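Local atomic coordinates of uncharacterized HTH-type transcriptional regulator Rv2887 (Mycobacterium tuberculosis, PDB entry 5HSM), a protein that represses a methyltransferase gene by binding its promoter, represses several other genes, and binds salicylate, para-aminosalicylic acid and gemfibrozil. Residues A48-L54 against R126-V131; P57-L62 against V90-L94; P69-A74 against S111-T115. One frame throughout, in Å; residues are numbered along the deposited sequence.

Contact 1. Residues A48-L54 against R126-V131; sequences ALSPLGL and RAEAVV
Leu49, Leu52 and Leu54 reach from one side onto Ala127, Val130 and Val131; the side chains meet through apolar carbons, with one backbone carbonyl, Ala48 O, also against a valine methyl. Ala127, with only a CB, is the residue on which the leucines converge. Its CB takes Leu54 CD1 at 3.8 Å and Leu49 CD2 at 3.9 Å, while Leu52 lays its CD2 over the backbone beside it, 3.6 Å from Ala127 CA. Three leucine branches can therefore gather on one small residue. All three leucines hold CG anti to the carbonyl carbon, but they differ one bond further out: in Leu49 and Leu54 CD1 lies anti to CA, whereas in Leu52 chi2 is 53°, which leaves CD2 as the branch that reaches the helix.

Val130 stands next to this group with its two methyls divided between neighbours. CG1 faces Leu52 CD2 at 4.1 Å. CG2 lies between the backbone N and the carbonyl carbon of its own residue, and from there it meets Leu49 CD2 at 3.9 Å and Ala48 O at 3.7 Å. Ala48 adds its CB alongside the same valine. The side chains of Leu49 and Val131 cross obliquely, Val131 CG2 resting against CD2 of the leucine, so that this one leucine methyl touches Ala127, Val130 and Val131 together.

The 3-10 turn at 50-52 brings Leu52 and then Leu54 round to the side already occupied by Leu49; Gly53, at positive phi, carries the chain between them. The contact joins the last part of helix 29-49 and the turn after it to the middle of helix 118-139. Helix 56-67 closes the buried side against Leu49 and Ala127, and Ala25 of the second subunit packs on Val131.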
loop_
_atom_site.group_PDB
_atom_site.type_symbol
_atom_site.label_atom_id
_atom_site.label_comp_id
_atom_site.label_asym_id
_atom_site.label_seq_id
_atom_site.Cartn_x
_atom_site.Cartn_y
_atom_site.Cartn_z
ATOM N N ALA A 48 4.664 10.579 -14.321
ATOM C CA ALA A 48 5.651 10.120 -15.301
ATOM C C ALA A 48 5.039 9.172 -16.333
ATOM O O ALA A 48 5.436 9.157 -17.509
ATOM C CB ALA A 48 6.813 9.443 -14.596
ATOM N N LEU A 49 4.076 8.374 -15.894
ATOM C CA LEU A 49 3.420 7.417 -16.793
ATOM C C LEU A 49 2.359 8.051 -17.686
ATOM O O LEU A 49 2.066 7.548 -18.774
ATOM C CB LEU A 49 2.778 6.309 -15.988
ATOM C CG LEU A 49 3.792 5.376 -15.328
ATOM C CD1 LEU A 49 3.078 4.546 -14.300
ATOM C CD2 LEU A 49 4.458 4.470 -16.379
ATOM N N SER A 50 1.770 9.144 -17.222
ATOM C CA SER A 50 0.668 9.750 -17.971
ATOM C C SER A 50 0.969 10.043 -19.456
ATOM O O SER A 50 0.161 9.695 -20.307
ATOM C CB SER A 50 0.204 11.030 -17.276
ATOM O OG SER A 50 -0.962 11.521 -17.914
ATOM N N PRO A 51 2.127 10.647 -19.782
ATOM C CA PRO A 51 2.372 10.921 -21.212
ATOM C C PRO A 51 2.462 9.669 -22.076
ATOM O O PRO A 51 2.351 9.760 -23.298
ATOM C CB PRO A 51 3.720 11.641 -21.206
ATOM C CG PRO A 51 3.825 12.222 -19.821
ATOM C CD PRO A 51 3.206 11.194 -18.938
ATOM N N LEU A 52 2.675 8.518 -21.441
ATOM C CA LEU A 52 2.744 7.251 -22.143
ATOM C C LEU A 52 1.368 6.608 -22.256
ATOM O O LEU A 52 1.239 5.488 -22.759
ATOM C CB LEU A 52 3.695 6.296 -21.420
ATOM C CG LEU A 52 5.205 6.363 -21.653
ATOM C CD1 LEU A 52 5.763 7.751 -21.454
ATOM C CD2 LEU A 52 5.872 5.390 -20.695
ATOM N N GLY A 53 0.353 7.295 -21.749
ATOM C CA GLY A 53 -1.014 6.804 -21.812
ATOM C C GLY A 53 -1.286 5.677 -20.823
ATOM O O GLY A 53 -2.169 4.850 -21.036
ATOM N N LEU A 54 -0.524 5.647 -19.736
ATOM C CA LEU A 54 -0.661 4.592 -18.733
ATOM C C LEU A 54 -1.023 5.139 -17.370
ATOM O O LEU A 54 -0.473 6.154 -16.942
ATOM C CB LEU A 54 0.645 3.804 -18.605
ATOM C CG LEU A 54 1.096 2.933 -19.768
ATOM C CD1 LEU A 54 2.491 2.452 -19.522
ATOM C CD2 LEU A 54 0.155 1.763 -19.857
ATOM N N ARG A 126 9.793 1.036 -22.060
ATOM C CA ARG A 126 9.845 2.492 -21.946
ATOM C C ARG A 126 9.280 2.969 -20.598
ATOM O O ARG A 126 9.833 3.871 -19.947
ATOM C CB ARG A 126 9.079 3.154 -23.094
ATOM C CG ARG A 126 9.889 4.202 -23.843
ATOM C CD ARG A 126 10.502 3.642 -25.128
ATOM N NE ARG A 126 9.500 3.383 -26.165
ATOM C CZ ARG A 126 9.773 2.895 -27.376
ATOM N NH1 ARG A 126 11.022 2.607 -27.721
ATOM N NH2 ARG A 126 8.792 2.695 -28.246
ATOM N N ALA A 127 8.183 2.344 -20.185
ATOM C CA ALA A 127 7.506 2.712 -18.944
ATOM C C ALA A 127 8.368 2.386 -17.728
ATOM O O ALA A 127 8.452 3.174 -16.770
ATOM C CB ALA A 127 6.161 2.019 -18.856
ATOM N N GLU A 128 9.012 1.219 -17.742
ATOM C CA GLU A 128 9.890 0.890 -16.626
ATOM C C GLU A 128 10.975 1.961 -16.522
ATOM O O GLU A 128 11.306 2.421 -15.421
ATOM C CB GLU A 128 10.509 -0.510 -16.787
ATOM C CG GLU A 128 11.596 -0.830 -15.763
ATOM C CD GLU A 128 11.094 -0.971 -14.321
ATOM O OE1 GLU A 128 11.958 -1.082 -13.425
ATOM O OE2 GLU A 128 9.863 -0.981 -14.072
ATOM N N ALA A 129 11.501 2.379 -17.670
ATOM C CA ALA A 129 12.509 3.434 -17.661
ATOM C C ALA A 129 12.007 4.750 -17.038
ATOM O O ALA A 129 12.698 5.350 -16.188
ATOM C CB ALA A 129 13.014 3.683 -19.086
ATOM N N VAL A 130 10.820 5.212 -17.435
ATOM C CA VAL A 130 10.345 6.478 -16.848
ATOM C C VAL A 130 10.038 6.332 -15.344
ATOM O O VAL A 130 10.181 7.289 -14.585
ATOM C CB VAL A 130 9.098 7.063 -17.578
ATOM C CG1 VAL A 130 9.291 7.026 -19.107
ATOM C CG2 VAL A 130 7.824 6.369 -17.153
ATOM N N VAL A 131 9.637 5.138 -14.906
ATOM C CA VAL A 131 9.402 4.929 -13.472
ATOM C C VAL A 131 10.724 4.974 -12.681
ATOM O O VAL A 131 10.797 5.588 -11.609
ATOM C CB VAL A 131 8.663 3.606 -13.231
ATOM C CG1 VAL A 131 8.602 3.270 -11.747
ATOM C CG2 VAL A 131 7.249 3.689 -13.813
#

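Contact 2. Residues P57-L62 against V90-L94; sequences PEFVCL and VLRKL
Cys61 and Val90 bring the two helices together, their segment axes 9.5 Å apart and nearly perpendicular at 84°. Apolar contacts dominate. Val90 CG1 fits into the angle between two residues of the facing helix, 3.6 Å from both Cys61 CB and Glu58 CA, while its CG2 lies beside the ring of Pro57. The sulfur of Cys61, anti to its backbone nitrogen (chi1 177°), is carried toward helix 84-96, where SG stands 3.4 Å from Leu91 CD2 and 3.8 Å from Leu94 CD1. Leu94 CD1 also lies 3.6 Å from Glu58 O, and the other methyl, CD2, approaches Glu58 CB and Leu62.

The polar element is Glu58, whose extended chain crosses that of Lys93 at about a right angle. OE2 meets aliphatic carbon there, 3.3 Å from Lys93 CD, whereas the ammonium NZ is carried away to 5.7 Å from OE2. The firm partner of the carboxylate lies just before the helix, where Thr55 N donates a hydrogen bond to OE1.

Helix 84-96 follows helix 73-79 as the second helix of the helix-turn-helix, the recognition helix of MarR proteins, and helix 56-67 packs across it. The lysine charge may still favour the ionised glutamate at long range, but the hold between the helices rests on apolar contacts of Val90, Cys61 (CB and SG), Leu91 and Leu94, with Pro57 at the margin.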
loop_
_atom_site.group_PDB
_atom_site.type_symbol
_atom_site.label_atom_id
_atom_site.label_comp_id
_atom_site.label_asym_id
_atom_site.label_seq_id
_atom_site.Cartn_x
_atom_site.Cartn_y
_atom_site.Cartn_z
ATOM N N PRO A 57 -1.990 1.320 -12.258
ATOM C CA PRO A 57 -2.396 -0.094 -12.331
ATOM C C PRO A 57 -2.174 -0.740 -13.710
ATOM O O PRO A 57 -1.823 -1.930 -13.813
ATOM C CB PRO A 57 -3.890 -0.040 -11.998
ATOM C CG PRO A 57 -4.056 1.215 -11.206
ATOM C CD PRO A 57 -3.108 2.183 -11.818
ATOM N N GLU A 58 -2.372 0.040 -14.769
ATOM C CA GLU A 58 -2.076 -0.434 -16.119
ATOM C C GLU A 58 -0.608 -0.785 -16.267
ATOM O O GLU A 58 -0.265 -1.831 -16.834
ATOM C CB GLU A 58 -2.480 0.622 -17.164
ATOM C CG GLU A 58 -3.983 0.694 -17.347
ATOM C CD GLU A 58 -4.449 1.949 -18.077
ATOM O OE1 GLU A 58 -3.599 2.750 -18.525
ATOM O OE2 GLU A 58 -5.683 2.126 -18.191
ATOM N N PHE A 59 0.266 0.082 -15.760
ATOM C CA PHE A 59 1.689 -0.219 -15.794
ATOM C C PHE A 59 2.030 -1.491 -15.009
ATOM O O PHE A 59 2.796 -2.326 -15.477
ATOM C CB PHE A 59 2.516 0.935 -15.247
ATOM C CG PHE A 59 3.950 0.574 -15.063
ATOM C CD1 PHE A 59 4.740 0.256 -16.162
ATOM C CD2 PHE A 59 4.505 0.506 -13.800
ATOM C CE1 PHE A 59 6.069 -0.107 -15.993
ATOM C CE2 PHE A 59 5.827 0.146 -13.619
ATOM C CZ PHE A 59 6.614 -0.155 -14.719
ATOM N N VAL A 60 1.469 -1.633 -13.816
ATOM C CA VAL A 60 1.720 -2.833 -13.007
ATOM C C VAL A 60 1.323 -4.113 -13.772
ATOM O O VAL A 60 2.102 -5.087 -13.844
ATOM C CB VAL A 60 0.982 -2.737 -11.662
ATOM C CG1 VAL A 60 1.043 -4.054 -10.907
ATOM C CG2 VAL A 60 1.601 -1.613 -10.809
ATOM N N CYS A 61 0.136 -4.098 -14.376
ATOM C CA CYS A 61 -0.316 -5.218 -15.207
ATOM C C CYS A 61 0.636 -5.497 -16.379
ATOM O O CYS A 61 1.072 -6.632 -16.594
ATOM C CB CYS A 61 -1.724 -4.947 -15.743
ATOM S SG CYS A 61 -2.375 -6.220 -16.856
ATOM N N LEU A 62 0.933 -4.449 -17.145
ATOM C CA LEU A 62 1.897 -4.518 -18.244
ATOM C C LEU A 62 3.232 -5.163 -17.835
ATOM O O LEU A 62 3.749 -6.054 -18.518
ATOM C CB LEU A 62 2.131 -3.099 -18.782
ATOM C CG LEU A 62 2.752 -2.871 -20.157
ATOM C CD1 LEU A 62 1.873 -3.463 -21.246
ATOM C CD2 LEU A 62 2.941 -1.378 -20.381
ATOM N N VAL A 90 -8.436 -3.082 -16.311
ATOM C CA VAL A 90 -7.082 -2.692 -16.680
ATOM C C VAL A 90 -6.666 -3.364 -17.988
ATOM O O VAL A 90 -6.127 -2.724 -18.903
ATOM C CB VAL A 90 -6.078 -3.050 -15.555
ATOM C CG1 VAL A 90 -4.662 -2.966 -16.066
ATOM C CG2 VAL A 90 -6.272 -2.120 -14.360
ATOM N N LEU A 91 -6.937 -4.661 -18.077
ATOM C CA LEU A 91 -6.638 -5.433 -19.263
ATOM C C LEU A 91 -7.400 -4.935 -20.491
ATOM O O LEU A 91 -6.859 -4.909 -21.586
ATOM C CB LEU A 91 -6.956 -6.908 -19.019
ATOM C CG LEU A 91 -5.917 -7.658 -18.187
ATOM C CD1 LEU A 91 -6.446 -9.038 -17.852
ATOM C CD2 LEU A 91 -4.612 -7.761 -18.967
ATOM N N ARG A 92 -8.657 -4.554 -20.309
ATOM C CA ARG A 92 -9.448 -4.015 -21.414
ATOM C C ARG A 92 -8.824 -2.720 -21.920
ATOM O O ARG A 92 -8.636 -2.540 -23.127
ATOM C CB ARG A 92 -10.901 -3.782 -20.989
ATOM C CG ARG A 92 -11.785 -3.184 -22.078
ATOM C CD ARG A 92 -11.802 -4.060 -23.328
ATOM N NE ARG A 92 -12.671 -3.520 -24.373
ATOM C CZ ARG A 92 -12.637 -3.907 -25.645
ATOM N NH1 ARG A 92 -11.773 -4.835 -26.039
ATOM N NH2 ARG A 92 -13.465 -3.361 -26.525
ATOM N N LYS A 93 -8.488 -1.817 -21.003
ATOM C CA LYS A 93 -7.868 -0.562 -21.422
ATOM C C LYS A 93 -6.521 -0.793 -22.120
ATOM O O LYS A 93 -6.191 -0.091 -23.081
ATOM C CB LYS A 93 -7.700 0.379 -20.232
ATOM C CG LYS A 93 -9.005 1.028 -19.808
ATOM C CD LYS A 93 -8.916 1.628 -18.416
ATOM C CE LYS A 93 -10.301 1.984 -17.890
ATOM N NZ LYS A 93 -11.307 2.090 -18.985
ATOM N N LEU A 94 -5.758 -1.784 -21.665
ATOM C CA LEU A 94 -4.492 -2.099 -22.329
ATOM C C LEU A 94 -4.703 -2.716 -23.713
ATOM O O LEU A 94 -3.919 -2.460 -24.632
ATOM C CB LEU A 94 -3.645 -3.028 -21.462
ATOM C CG LEU A 94 -2.989 -2.371 -20.245
ATOM C CD1 LEU A 94 -2.323 -3.414 -19.357
ATOM C CD2 LEU A 94 -1.970 -1.358 -20.700
#

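Contact 3. Residues P69-A74 against S111-T115; sequences PGLSSA and SLPAT
Ser111 OG accepts a hydrogen bond from Ala74 N at 2.9 Å, with an N-H...O angle of 150°, and so takes up an amide in the first turn of helix 73-79. With OG anti to its own backbone N (chi1 -177°), the serine reaches over the helix start, and the same oxygen also lies 3.4 Å from Ala74 CB. Next along, Leu112 O receives Ser73 N at 3.1 Å and also accepts a CA-H...O contact from Ser72 CA at 3.2 Å.

The two chains run nearly antiparallel here. Ser72 and Pro113, their CA atoms 3.9 Å apart, form a single beta bridge, a non-hydrogen-bonded pair flanked by Ser73 N to Leu112 O and Ala114 N to Leu71 O; Gly70 N to Ala114 O, at 2.9 Å, is a further bond outside it. In the MarR winged helix-turn-helix fold a short strand just before helix 73-79 commonly pairs with the returning strand of the wing, and this bridge is consistent with that. Ser72 OG caps a backbone N just past Ala74, while Ser72 N bonds to Glu75 OE2, consistent with a capping box.

Inward, Ala114 and Ser73 lie against Leu91 of helix 84-96, and Ser73 OG bonds to Asn88 OD1. Outward, the packing thins: Leu112 starts off away from the facing segment and its side chain touches Pro103, and the Pro113 ring offers little but CB, 3.6 Å from Gly70 O. At the far end Thr115 CG2 rests beside Gly70 N, near exposed Pro69.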
loop_
_atom_site.group_PDB
_atom_site.type_symbol
_atom_site.label_atom_id
_atom_site.label_comp_id
_atom_site.label_asym_id
_atom_site.label_seq_id
_atom_site.Cartn_x
_atom_site.Cartn_y
_atom_site.Cartn_z
ATOM N N PRO A 69 4.463 -13.972 -19.469
ATOM C CA PRO A 69 3.450 -14.051 -20.529
ATOM C C PRO A 69 2.448 -15.193 -20.294
ATOM O O PRO A 69 2.817 -16.276 -19.819
ATOM C CB PRO A 69 4.274 -14.295 -21.799
ATOM C CG PRO A 69 5.679 -13.893 -21.453
ATOM C CD PRO A 69 5.834 -14.141 -19.983
ATOM N N GLY A 70 1.181 -14.942 -20.595
ATOM C CA GLY A 70 0.168 -15.980 -20.519
ATOM C C GLY A 70 -0.559 -16.113 -19.196
ATOM O O GLY A 70 -1.435 -16.966 -19.068
ATOM N N LEU A 71 -0.202 -15.292 -18.209
ATOM C CA LEU A 71 -0.951 -15.258 -16.951
ATOM C C LEU A 71 -2.397 -14.881 -17.190
ATOM O O LEU A 71 -2.683 -14.015 -18.008
ATOM C CB LEU A 71 -0.336 -14.263 -15.972
ATOM C CG LEU A 71 0.970 -14.652 -15.293
ATOM C CD1 LEU A 71 1.287 -13.657 -14.189
ATOM C CD2 LEU A 71 0.885 -16.065 -14.745
ATOM N N SER A 72 -3.310 -15.511 -16.464
ATOM C CA SER A 72 -4.721 -15.156 -16.573
ATOM C C SER A 72 -5.037 -13.911 -15.760
ATOM O O SER A 72 -4.257 -13.498 -14.901
ATOM C CB SER A 72 -5.610 -16.308 -16.112
ATOM O OG SER A 72 -5.471 -16.523 -14.721
ATOM N N SER A 73 -6.196 -13.322 -16.037
ATOM C CA SER A 73 -6.647 -12.137 -15.336
ATOM C C SER A 73 -6.715 -12.380 -13.835
ATOM O O SER A 73 -6.324 -11.528 -13.052
ATOM C CB SER A 73 -8.015 -11.700 -15.855
ATOM O OG SER A 73 -8.471 -10.558 -15.153
ATOM N N ALA A 74 -7.200 -13.551 -13.433
ATOM C CA ALA A 74 -7.331 -13.858 -12.013
ATOM C C ALA A 74 -5.955 -13.905 -11.368
ATOM O O ALA A 74 -5.739 -13.403 -10.264
ATOM C CB ALA A 74 -8.056 -15.181 -11.812
ATOM N N SER A 111 -12.125 -15.021 -16.899
ATOM C CA SER A 111 -10.686 -14.923 -16.675
ATOM C C SER A 111 -9.883 -15.666 -17.743
ATOM O O SER A 111 -9.730 -16.888 -17.690
ATOM C CB SER A 111 -10.320 -15.456 -15.294
ATOM O OG SER A 111 -8.934 -15.303 -15.046
ATOM N N LEU A 112 -9.361 -14.903 -18.699
ATOM C CA LEU A 112 -8.621 -15.436 -19.839
ATOM C C LEU A 112 -7.119 -15.200 -19.697
ATOM O O LEU A 112 -6.701 -14.295 -18.975
ATOM C CB LEU A 112 -9.122 -14.783 -21.128
ATOM C CG LEU A 112 -10.638 -14.688 -21.261
ATOM C CD1 LEU A 112 -11.001 -13.670 -22.320
ATOM C CD2 LEU A 112 -11.241 -16.054 -21.585
ATOM N N PRO A 113 -6.301 -16.012 -20.388
ATOM C CA PRO A 113 -4.862 -15.737 -20.466
ATOM C C PRO A 113 -4.606 -14.444 -21.233
ATOM O O PRO A 113 -5.403 -14.110 -22.107
ATOM C CB PRO A 113 -4.309 -16.942 -21.238
ATOM C CG PRO A 113 -5.357 -17.971 -21.175
ATOM C CD PRO A 113 -6.661 -17.264 -21.069
ATOM N N ALA A 114 -3.527 -13.737 -20.919
ATOM C CA ALA A 114 -3.205 -12.497 -21.623
ATOM C C ALA A 114 -1.729 -12.430 -21.986
ATOM O O ALA A 114 -0.867 -12.981 -21.292
ATOM C CB ALA A 114 -3.596 -11.288 -20.790
ATOM N N THR A 115 -1.447 -11.750 -23.085
ATOM C CA THR A 115 -0.085 -11.577 -23.558
ATOM C C THR A 115 0.121 -10.172 -24.077
ATOM O O THR A 115 -0.837 -9.483 -24.439
ATOM C CB THR A 115 0.267 -12.561 -24.692
ATOM O OG1 THR A 115 -0.685 -12.426 -25.757
ATOM C CG2 THR A 115 0.259 -13.986 -24.190
#

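Helix 56-67 connects the first two contacts: Phe59, which turns away from helix 84-96, packs CD1 3.5 Å from Ala127 CB and CB 3.8 Å from Leu49 CD1, so contacts 1 and 2 touch, their centres 12 Å apart. Leu91 makes the next step, with CD1 3.7 Å from Ser73 CB, and joins contact 2 to contact 3. Contacts 1 and 3 do not meet; their nearest atoms are about 12 Å apart. The salicylate-binding Arg63 follows Leu62 directly and forms a salt bridge with Glu128, while the Val131 side chain lies about 6 Å from that of salicylate-binding Asp135. Contacts 1 and 2 therefore border the ligand-binding residues, and both touch the second subunit.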